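Polyguluronate lyase (Corynebacterium sp., PDB 1UAI) probably cleaves the poly(alpha-L-guluronate) blocks of alginate as a lyase. Local coordinates at residues A[74-79]-A[84-89]; A[188-193]-A[219-224]; A[17-22]-A[28-33]; A[115-120]-A[125-130]. All blocks are in the same frame, centred on the assembly; numbering follows the deposited sequence.

Interaction 1 of 4, residues A[74-79]-A[84-89]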
# COMPACT_ATOMS: atom_id res chain seq x y z
N GLU A 74 0.81 3.44 -5.25
CA GLU A 74 -0.07 3.03 -4.16
C GLU A 74 -1.43 3.70 -4.19
O GLU A 74 -1.56 4.87 -4.55
CB GLU A 74 0.68 3.37 -2.86
CG GLU A 74 0.01 3.05 -1.54
CD GLU A 74 0.85 3.52 -0.35
OE1 GLU A 74 1.28 4.70 -0.35
OE2 GLU A 74 1.08 2.73 0.59
N LEU A 75 -2.45 2.94 -3.79
CA LEU A 75 -3.82 3.45 -3.73
C LEU A 75 -4.04 4.19 -2.42
O LEU A 75 -3.53 3.79 -1.36
CB LEU A 75 -4.82 2.30 -3.84
CG LEU A 75 -4.74 1.44 -5.10
CD1 LEU A 75 -5.65 0.23 -4.96
CD2 LEU A 75 -5.13 2.27 -6.31
N ARG A 76 -4.81 5.28 -2.49
CA ARG A 76 -5.14 6.12 -1.35
C ARG A 76 -6.66 6.13 -1.24
O ARG A 76 -7.36 6.46 -2.20
CB ARG A 76 -4.59 7.52 -1.59
CG ARG A 76 -4.56 8.44 -0.38
CD ARG A 76 -5.90 9.06 -0.04
NE ARG A 76 -5.71 10.21 0.84
CZ ARG A 76 -6.52 10.55 1.83
NH1 ARG A 76 -6.24 11.61 2.57
NH2 ARG A 76 -7.61 9.83 2.09
N GLU A 77 -7.18 5.78 -0.06
CA GLU A 77 -8.62 5.70 0.14
C GLU A 77 -9.39 7.00 -0.09
O GLU A 77 -9.03 8.05 0.44
CB GLU A 77 -8.92 5.20 1.56
CG GLU A 77 -10.39 4.82 1.76
CD GLU A 77 -10.78 4.66 3.22
OE1 GLU A 77 -9.89 4.74 4.09
OE2 GLU A 77 -11.98 4.45 3.49
N MET A 78 -10.44 6.90 -0.88
CA MET A 78 -11.30 8.04 -1.18
C MET A 78 -12.71 7.65 -0.76
O MET A 78 -12.93 6.56 -0.22
CB MET A 78 -11.27 8.35 -2.68
CG MET A 78 -9.89 8.66 -3.23
SD MET A 78 -9.16 10.21 -2.61
CE MET A 78 -9.98 11.41 -3.68
N THR A 79 -13.67 8.54 -0.98
CA THR A 79 -15.05 8.26 -0.63
C THR A 79 -15.99 9.04 -1.55
O THR A 79 -15.54 9.90 -2.31
CB THR A 79 -15.32 8.63 0.85
OG1 THR A 79 -16.62 8.15 1.23
CG2 THR A 79 -15.26 10.13 1.06
N GLU A 84 -13.80 12.48 -3.02
CA GLU A 84 -13.06 13.15 -1.96
C GLU A 84 -12.23 12.20 -1.13
O GLU A 84 -12.45 10.99 -1.13
CB GLU A 84 -14.01 13.94 -1.06
CG GLU A 84 -15.11 13.11 -0.41
CD GLU A 84 -15.94 13.93 0.56
OE1 GLU A 84 -16.47 14.98 0.14
OE2 GLU A 84 -16.06 13.52 1.73
N LYS A 85 -11.25 12.76 -0.42
CA LYS A 85 -10.37 11.97 0.43
C LYS A 85 -11.10 11.39 1.63
O LYS A 85 -11.90 12.07 2.27
CB LYS A 85 -9.21 12.84 0.92
CG LYS A 85 -8.32 13.38 -0.19
CD LYS A 85 -7.25 14.30 0.37
CE LYS A 85 -6.37 14.86 -0.73
NZ LYS A 85 -5.35 15.80 -0.19
N ALA A 86 -10.83 10.12 1.92
CA ALA A 86 -11.44 9.47 3.07
C ALA A 86 -10.77 9.99 4.33
O ALA A 86 -9.58 10.30 4.33
CB ALA A 86 -11.28 7.96 2.97
N SER A 87 -11.55 10.09 5.40
CA SER A 87 -11.07 10.56 6.69
C SER A 87 -12.04 10.01 7.73
O SER A 87 -13.20 10.43 7.79
CB SER A 87 -11.08 12.09 6.73
OG SER A 87 -10.70 12.56 8.01
N TRP A 88 -11.57 9.08 8.56
CA TRP A 88 -12.45 8.51 9.57
C TRP A 88 -11.85 8.43 10.96
O TRP A 88 -10.63 8.47 11.16
CB TRP A 88 -12.97 7.13 9.13
CG TRP A 88 -11.96 6.28 8.42
CD1 TRP A 88 -11.75 6.21 7.07
CD2 TRP A 88 -11.03 5.37 9.02
NE1 TRP A 88 -10.74 5.32 6.80
CE2 TRP A 88 -10.28 4.79 7.97
CE3 TRP A 88 -10.76 5.00 10.34
CZ2 TRP A 88 -9.27 3.86 8.21
CZ3 TRP A 88 -9.75 4.06 10.58
CH2 TRP A 88 -9.02 3.51 9.51
N SER A 89 -12.75 8.30 11.93
CA SER A 89 -12.42 8.23 13.34
C SER A 89 -12.02 6.84 13.82
O SER A 89 -12.49 5.84 13.30
CB SER A 89 -13.62 8.72 14.16
OG SER A 89 -13.46 8.43 15.54
O HOH W 1 -7.80 12.33 4.85

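Interaction 2 of 4, residues A[188-193]-A[219-224]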
# COMPACT_ATOMS: atom_id res chain seq x y z
N ASN A 188 -8.07 9.27 9.84
CA ASN A 188 -7.43 8.06 9.34
C ASN A 188 -7.94 7.68 7.95
O ASN A 188 -9.05 8.05 7.56
CB ASN A 188 -7.71 6.89 10.28
CG ASN A 188 -7.22 7.14 11.67
OD1 ASN A 188 -6.01 7.12 11.92
ND2 ASN A 188 -8.14 7.38 12.60
N TYR A 189 -7.12 6.93 7.22
CA TYR A 189 -7.48 6.44 5.90
C TYR A 189 -6.58 5.27 5.55
O TYR A 189 -5.48 5.11 6.10
CB TYR A 189 -7.39 7.56 4.84
CG TYR A 189 -6.03 8.17 4.63
CD1 TYR A 189 -5.15 7.66 3.68
CD2 TYR A 189 -5.63 9.30 5.36
CE1 TYR A 189 -3.91 8.25 3.45
CE2 TYR A 189 -4.39 9.90 5.13
CZ TYR A 189 -3.54 9.37 4.18
OH TYR A 189 -2.32 9.96 3.94
N PHE A 190 -7.06 4.42 4.65
CA PHE A 190 -6.33 3.24 4.22
C PHE A 190 -5.52 3.47 2.95
O PHE A 190 -5.84 4.34 2.13
CB PHE A 190 -7.29 2.08 3.96
CG PHE A 190 -8.01 1.57 5.18
CD1 PHE A 190 -7.31 1.02 6.25
CD2 PHE A 190 -9.40 1.58 5.24
CE1 PHE A 190 -7.98 0.50 7.35
CE2 PHE A 190 -10.08 1.06 6.33
CZ PHE A 190 -9.37 0.51 7.39
N LYS A 191 -4.47 2.66 2.79
CA LYS A 191 -3.63 2.68 1.60
C LYS A 191 -3.20 1.25 1.31
O LYS A 191 -3.10 0.43 2.23
CB LYS A 191 -2.36 3.53 1.79
CG LYS A 191 -2.60 4.94 2.30
CD LYS A 191 -1.41 5.84 1.97
CE LYS A 191 -1.43 6.23 0.50
NZ LYS A 191 -0.20 6.97 0.10
N ALA A 192 -2.95 0.94 0.04
CA ALA A 192 -2.50 -0.39 -0.36
C ALA A 192 -1.77 -0.28 -1.70
O ALA A 192 -2.21 0.45 -2.59
CB ALA A 192 -3.69 -1.33 -0.49
N GLY A 193 -0.67 -1.01 -1.82
CA GLY A 193 0.11 -0.98 -3.05
C GLY A 193 1.58 -1.25 -2.76
O GLY A 193 1.90 -2.06 -1.88
N LEU A 219 -9.29 -6.37 -2.52
CA LEU A 219 -9.24 -5.10 -1.79
C LEU A 219 -10.66 -4.71 -1.43
O LEU A 219 -11.47 -4.38 -2.30
CB LEU A 219 -8.61 -4.01 -2.66
CG LEU A 219 -8.49 -2.63 -2.01
CD1 LEU A 219 -7.56 -2.69 -0.80
CD2 LEU A 219 -7.96 -1.64 -3.04
N GLN A 220 -10.96 -4.75 -0.13
CA GLN A 220 -12.30 -4.44 0.35
C GLN A 220 -12.24 -3.52 1.57
O GLN A 220 -11.54 -3.82 2.54
CB GLN A 220 -13.02 -5.74 0.74
CG GLN A 220 -12.80 -6.91 -0.22
CD GLN A 220 -13.42 -8.22 0.26
OE1 GLN A 220 -13.37 -8.56 1.44
NE2 GLN A 220 -14.00 -8.98 -0.67
N VAL A 221 -12.97 -2.41 1.51
CA VAL A 221 -13.03 -1.47 2.62
C VAL A 221 -14.48 -1.26 3.00
O VAL A 221 -15.34 -1.09 2.13
CB VAL A 221 -12.38 -0.12 2.26
CG1 VAL A 221 -12.80 0.96 3.26
CG2 VAL A 221 -10.86 -0.25 2.25
N THR A 222 -14.76 -1.28 4.30
CA THR A 222 -16.11 -1.06 4.78
C THR A 222 -16.09 -0.15 6.00
O THR A 222 -15.09 -0.08 6.73
CB THR A 222 -16.82 -2.38 5.17
OG1 THR A 222 -16.15 -2.97 6.29
CG2 THR A 222 -16.82 -3.35 4.01
N HIS A 223 -17.20 0.55 6.20
CA HIS A 223 -17.35 1.48 7.31
C HIS A 223 -18.78 1.37 7.82
O HIS A 223 -19.72 1.36 7.03
CB HIS A 223 -17.09 2.91 6.84
CG HIS A 223 -15.68 3.16 6.42
ND1 HIS A 223 -14.64 3.25 7.33
CD2 HIS A 223 -15.13 3.33 5.20
CE1 HIS A 223 -13.51 3.46 6.68
NE2 HIS A 223 -13.78 3.52 5.39
N SER A 224 -18.94 1.27 9.13
CA SER A 224 -20.28 1.20 9.72
C SER A 224 -20.28 1.86 11.09
O SER A 224 -19.20 2.33 11.51
CB SER A 224 -20.74 -0.26 9.84
OG SER A 224 -19.97 -0.97 10.79
OXT SER A 224 -21.36 1.90 11.71

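Interaction 3 of 4, residues A[17-22]-A[28-33]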
# COMPACT_ATOMS: atom_id res chain seq x y z
N LYS A 17 -7.81 6.45 -5.31
CA LYS A 17 -7.07 7.23 -6.28
C LYS A 17 -5.69 6.59 -6.21
O LYS A 17 -5.38 5.88 -5.24
CB LYS A 17 -7.00 8.73 -5.93
CG LYS A 17 -6.12 9.10 -4.76
CD LYS A 17 -5.97 10.62 -4.67
CE LYS A 17 -5.15 11.03 -3.46
NZ LYS A 17 -4.93 12.51 -3.39
N VAL A 18 -4.87 6.78 -7.23
CA VAL A 18 -3.54 6.19 -7.22
C VAL A 18 -2.44 7.24 -7.33
O VAL A 18 -2.58 8.24 -8.04
CB VAL A 18 -3.38 5.15 -8.38
CG1 VAL A 18 -3.41 5.86 -9.74
CG2 VAL A 18 -2.09 4.35 -8.20
N THR A 19 -1.36 7.01 -6.59
CA THR A 19 -0.19 7.88 -6.60
C THR A 19 0.89 7.02 -7.25
O THR A 19 1.07 5.85 -6.87
CB THR A 19 0.25 8.29 -5.19
OG1 THR A 19 -0.83 8.95 -4.53
CG2 THR A 19 1.46 9.22 -5.25
N LEU A 20 1.61 7.59 -8.21
CA LEU A 20 2.62 6.87 -8.97
C LEU A 20 4.06 7.28 -8.70
O LEU A 20 4.33 8.27 -8.02
CB LEU A 20 2.31 7.06 -10.46
CG LEU A 20 0.88 6.68 -10.87
CD1 LEU A 20 0.55 7.29 -12.22
CD2 LEU A 20 0.75 5.17 -10.90
N PRO A 21 5.02 6.50 -9.24
CA PRO A 21 6.45 6.77 -9.07
C PRO A 21 7.03 7.52 -10.27
O PRO A 21 8.24 7.56 -10.46
CB PRO A 21 7.04 5.37 -8.92
CG PRO A 21 6.22 4.59 -9.88
CD PRO A 21 4.81 5.10 -9.66
N ILE A 22 6.14 8.10 -11.08
CA ILE A 22 6.54 8.88 -12.24
C ILE A 22 5.92 10.26 -12.11
O ILE A 22 5.06 10.48 -11.25
CB ILE A 22 6.07 8.23 -13.57
CG1 ILE A 22 4.55 8.04 -13.56
CG2 ILE A 22 6.78 6.90 -13.77
CD1 ILE A 22 4.01 7.47 -14.86
N PRO A 28 4.95 13.50 -7.71
CA PRO A 28 4.42 12.21 -8.15
C PRO A 28 3.04 12.37 -8.78
O PRO A 28 2.16 13.02 -8.21
CB PRO A 28 4.36 11.40 -6.86
CG PRO A 28 5.51 11.96 -6.07
CD PRO A 28 5.36 13.45 -6.30
N SER A 29 2.84 11.80 -9.96
CA SER A 29 1.56 11.89 -10.63
C SER A 29 0.49 11.10 -9.90
O SER A 29 0.75 10.03 -9.34
CB SER A 29 1.65 11.35 -12.06
OG SER A 29 2.54 12.13 -12.84
N GLU A 30 -0.73 11.64 -9.90
CA GLU A 30 -1.86 10.97 -9.27
C GLU A 30 -3.00 10.92 -10.28
O GLU A 30 -3.18 11.86 -11.07
CB GLU A 30 -2.34 11.70 -8.02
CG GLU A 30 -1.32 11.79 -6.90
CD GLU A 30 -1.97 12.06 -5.55
OE1 GLU A 30 -2.96 12.82 -5.50
OE2 GLU A 30 -1.47 11.52 -4.54
N ILE A 31 -3.75 9.83 -10.27
CA ILE A 31 -4.89 9.68 -11.16
C ILE A 31 -6.11 9.38 -10.29
O ILE A 31 -6.09 8.45 -9.48
CB ILE A 31 -4.70 8.54 -12.17
CG1 ILE A 31 -3.50 8.83 -13.08
CG2 ILE A 31 -5.96 8.39 -13.02
CD1 ILE A 31 -3.65 10.08 -13.93
N GLU A 32 -7.15 10.19 -10.46
CA GLU A 32 -8.38 10.03 -9.70
C GLU A 32 -9.50 9.57 -10.62
O GLU A 32 -9.34 9.53 -11.84
CB GLU A 32 -8.78 11.37 -9.07
CG GLU A 32 -7.66 12.06 -8.31
CD GLU A 32 -8.06 13.42 -7.76
OE1 GLU A 32 -8.81 14.15 -8.45
OE2 GLU A 32 -7.61 13.77 -6.65
N GLN A 33 -10.63 9.22 -10.02
CA GLN A 33 -11.81 8.82 -10.79
C GLN A 33 -12.34 10.10 -11.43
O GLN A 33 -12.15 11.19 -10.90
CB GLN A 33 -12.88 8.24 -9.86
CG GLN A 33 -12.56 6.86 -9.31
CD GLN A 33 -12.53 5.79 -10.39
OE1 GLN A 33 -13.00 6.01 -11.51
NE2 GLN A 33 -11.99 4.62 -10.05
O HOH W 2 -7.25 13.85 -4.10

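Interaction 4 of 4, residues A[115-120]-A[125-130]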
# COMPACT_ATOMS: atom_id res chain seq x y z
N GLY A 115 3.34 -2.71 1.98
CA GLY A 115 2.24 -3.12 1.12
C GLY A 115 0.82 -2.72 1.48
O GLY A 115 -0.10 -2.91 0.68
N ALA A 116 0.63 -2.20 2.68
CA ALA A 116 -0.69 -1.76 3.11
C ALA A 116 -0.52 -0.92 4.36
O ALA A 116 0.40 -1.14 5.14
CB ALA A 116 -1.60 -2.95 3.40
N GLN A 117 -1.41 0.05 4.56
CA GLN A 117 -1.30 0.86 5.75
C GLN A 117 -2.54 1.61 6.18
O GLN A 117 -3.55 1.65 5.47
CB GLN A 117 -0.14 1.88 5.61
CG GLN A 117 0.13 2.43 4.20
CD GLN A 117 1.11 3.61 4.19
OE1 GLN A 117 1.63 3.99 3.14
NE2 GLN A 117 1.36 4.20 5.36
N ILE A 118 -2.45 2.11 7.40
CA ILE A 118 -3.46 3.00 7.97
C ILE A 118 -2.57 4.22 8.17
O ILE A 118 -1.48 4.12 8.73
CB ILE A 118 -4.00 2.57 9.35
CG1 ILE A 118 -4.91 1.35 9.20
CG2 ILE A 118 -4.77 3.73 9.99
CD1 ILE A 118 -5.46 0.84 10.51
N HIS A 119 -3.03 5.35 7.66
CA HIS A 119 -2.28 6.60 7.74
C HIS A 119 -3.26 7.64 8.26
O HIS A 119 -4.47 7.48 8.08
CB HIS A 119 -1.80 6.97 6.33
CG HIS A 119 -0.69 7.97 6.29
ND1 HIS A 119 -0.86 9.30 6.62
CD2 HIS A 119 0.61 7.83 5.94
CE1 HIS A 119 0.29 9.93 6.47
NE2 HIS A 119 1.20 9.07 6.06
N ASP A 120 -2.78 8.68 8.92
CA ASP A 120 -3.69 9.73 9.36
C ASP A 120 -3.19 11.09 8.90
O ASP A 120 -2.38 11.16 7.98
CB ASP A 120 -3.96 9.70 10.88
CG ASP A 120 -2.73 9.95 11.72
OD1 ASP A 120 -1.71 10.47 11.21
OD2 ASP A 120 -2.79 9.64 12.93
N VAL A 125 0.33 5.13 10.67
CA VAL A 125 -0.07 4.65 11.98
C VAL A 125 0.41 3.21 12.20
O VAL A 125 1.02 2.90 13.23
CB VAL A 125 -1.61 4.72 12.13
CG1 VAL A 125 -2.03 4.23 13.51
CG2 VAL A 125 -2.07 6.16 11.92
N THR A 126 0.13 2.35 11.24
CA THR A 126 0.55 0.96 11.28
C THR A 126 0.51 0.45 9.85
O THR A 126 -0.43 0.75 9.11
CB THR A 126 -0.36 0.10 12.19
OG1 THR A 126 0.01 -1.28 12.08
CG2 THR A 126 -1.83 0.26 11.81
N VAL A 127 1.54 -0.29 9.45
CA VAL A 127 1.62 -0.80 8.09
C VAL A 127 2.17 -2.22 8.05
O VAL A 127 2.75 -2.71 9.02
CB VAL A 127 2.54 0.10 7.20
CG1 VAL A 127 2.32 1.57 7.52
CG2 VAL A 127 4.01 -0.27 7.42
N PHE A 128 1.97 -2.89 6.91
CA PHE A 128 2.50 -4.22 6.66
C PHE A 128 3.82 -3.92 5.94
O PHE A 128 3.82 -3.38 4.83
CB PHE A 128 1.58 -5.03 5.75
CG PHE A 128 0.42 -5.68 6.48
CD1 PHE A 128 0.39 -7.06 6.65
CD2 PHE A 128 -0.63 -4.92 6.97
CE1 PHE A 128 -0.68 -7.68 7.31
CE2 PHE A 128 -1.71 -5.52 7.62
CZ PHE A 128 -1.73 -6.90 7.79
N ARG A 129 4.92 -4.25 6.60
CA ARG A 129 6.25 -3.95 6.09
C ARG A 129 7.14 -5.18 5.96
O ARG A 129 7.38 -5.89 6.93
CB ARG A 129 6.91 -2.94 7.04
CG ARG A 129 8.33 -2.54 6.68
CD ARG A 129 8.96 -1.67 7.77
NE ARG A 129 10.30 -1.24 7.41
CZ ARG A 129 10.61 -0.03 6.96
NH1 ARG A 129 9.67 0.90 6.82
NH2 ARG A 129 11.86 0.25 6.61
N LEU A 130 7.63 -5.42 4.75
CA LEU A 130 8.51 -6.55 4.51
C LEU A 130 9.96 -6.09 4.41
O LEU A 130 10.27 -5.11 3.73
CB LEU A 130 8.15 -7.28 3.20
CG LEU A 130 9.04 -8.46 2.82
CD1 LEU A 130 8.89 -9.57 3.86
CD2 LEU A 130 8.67 -8.98 1.44

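Interaction 1 of 4, residues A[74-79]-A[84-89]
E77 reaches across to W88, and the two side chains cross at about a right angle. W88 NE1 gives its hydrogen to E77 OE1 at 2.9 Å along a nearly straight line (175°). The acceptor lies in the indole plane at the ring edge and is met on its syn side, with the carboxylate turned 51° from the ring. E77 gets there because CG stands anti to the backbone N (chi1 -168°) and the chain runs out extended. OE1 also accepts from the backbone of F190, while OE2 is bonded to H223, so both oxygens of this buried carboxylate have partners, which should hold its rotation. A86 packs its methyl against the middle of it, CB lying 3.3 Å from E77 CD.

R76 is arranged differently. K85 CB sits over one face of the guanidinium, and A86 O lies at its edge, 3.0 Å from R76 NH2 and on a carbonyl lone pair. The same NH2 turns back to E77 O at 2.8 Å, and a water joins R76 NH1 to A86 O. E77 O thus takes two donors, since A86 N also bonds to it.

Farther along, T79 and E84 form a hydrogen-bonded pair, their side chains side by side, whereas M78 and K85 diverge from a non-hydrogen-bonded pair. Together these pairs make a short antiparallel beta hairpin, 72-79 with 84-85, in the larger sheet of the jelly-roll beta-sandwich, where strand 72-79 also pairs with 16-20 and 189-192.

Interaction 2 of 4, residues A[188-193]-A[219-224]
F190 and V221 meet through apolar groups alone: CD2 of the F190 ring lies 3.8 Å from V221 CG2, and V221 CG1 comes within 4.1 Å of F190 CE2. With CG1 anti to the backbone N (chi1 164°), V221 brings both methyls to the ring. H223 also touches that ring, obliquely, with its CE1 4.2 Å from F190 CE2. Two residues along, the A192 methyl approaches the tip of L219, CB to CD1 4.1 Å.

No hydrogen bond joins the two segments, and none could be expected between backbones this far apart. Strands 189-192 and 219-223 run antiparallel (177°) with their axes 9.8 Å apart, so this is the face-to-face packing of two sheets in a jelly-roll beta-sandwich. F190, A192, L219 and V221 point into the interior, while K191 turns to the other side of its sheet and forms a salt bridge with E74.

Around this first layer, W16 packs on F190, L219 and V221, and M97 touches F190 and L219. E77, which holds the backbone of F190 and the imidazole of H223, ties the two segments together from strand 72-79. W88, from the loop after strand 84-85, meets both rings, and H95 meets the imidazole of H223. Beyond A192 the chain turns a corner at G193, while backbone bonds to E77 and L75 hold 189-192 beside strand 72-79.

Interaction 3 of 4, residues A[17-22]-A[28-33]
T19 OG1 donates to E30 OE2 at only 2.6 Å, meeting the carboxylate oxygen from above the carboxylate plane. The other oxygen, E30 OE1, takes K17 NZ in a salt bridge of 2.9 Å, this time on the syn side and 24° out of plane. One carboxylate is therefore held at both oxygens by two residues of the facing strand, which should keep it from rotating and favour its charged form. T19 makes this possible by carrying OG1 anti to the carbonyl carbon (chi1 -58°), side by side with E30. K17 stretches out in full, lying alongside E32. K17 NZ and E32 OE2 stay 4.4 Å apart, too far for a salt bridge, and a water spans them, accepting from K17 NZ and donating to E32 OE2.

On the face of V18, L20 and I31 the contacts are apolar: V18 and I31 point the same way, V18 CG1 touching I31 CB at 3.8 Å, and L20 CD1 approaches I31 CG1 more loosely.

The backbones set this pattern. V18 and I31 form a hydrogen-bonded antiparallel pair, bonded N to O in both directions, and T19 with E30 is the non-hydrogen-bonded pair next to it. L20 N then bonds to S29 O, and past the corner at P21, S29 N finds I22 O at 2.9 Å.

F39 packs on L20 and I31, and F45 on V18 and L20. Strand 16-20 lies between its hairpin partner 27-31 and strand 72-79, to which K17 and T19 are bonded through R76 and E74.

Interaction 4 of 4, residues A[115-120]-A[125-130]
F128 turns its ring obliquely to A116, with CD2 4.2 Å from the methyl CB of A116, and the rings of F99 and F162 meet it edge-to-face. A second ring, the imidazole of H119, lies on the opposite side of the sheet. Its ND1 donates to D120 O at 2.8 Å, close to the ring plane and on a carbonyl lone pair, and the Y189 ring lies near it with the planes about 30° apart.

On the same side of the sheet as F128, I118 and T126 lie side by side, I118 CD1 touching T126 CG2 at 3.9 Å. The CG2 branch of I118, held anti to the backbone N, meets V125 CB at 3.9 Å instead, so this one isoleucine spreads over two residues of the facing strand. I137 of the adjacent strand 134-139 and I169 from the opposing sheet pack here, and T126 OG1 is bonded to T138 O. At the far end V125 CG2 rests 3.7 Å from D120 OD2, an oxygen that S185 OG satisfies.

Between the backbones, G115 N bonds to F128 O and F128 N to A116 O, and I118 N to T126 O at 3.0 Å. The carbonyl of I118 then faces two residues at once: V125 N approaches I118 O to 2.8 Å, while T126 N makes a weak bond to it at 3.5 Å. D120 OD1 accepts from the backbone N of D122 and D123, holding the intervening turn. V125 and T126 opposite I118 make a classic beta bulge, set beside the turn of a buried antiparallel hairpin in the jelly roll.

How the interactions relate
Along the chain the contacts close in the order 3, 1, 4, 2. Interactions 1, 3 and 4 are hairpins of one antiparallel sheet, in which strands 27-31, 16-20, 72-79, 189-192, 112-119 and 124-131 follow one another. Interaction 2 joins that sheet to strand 211-223 of the other layer of the sandwich. Its centre is about 7 Å from that of interaction 1 and about 11 Å from that of interaction 4. Interactions 3 and 4 are about 18 Å apart by their centres and do not touch. Strand 189-192, late in the chain, joins the hairpins of interactions 1 and 4 and packs against the C-terminal strand, while the hairpin of interaction 3 pairs with 72-79 directly.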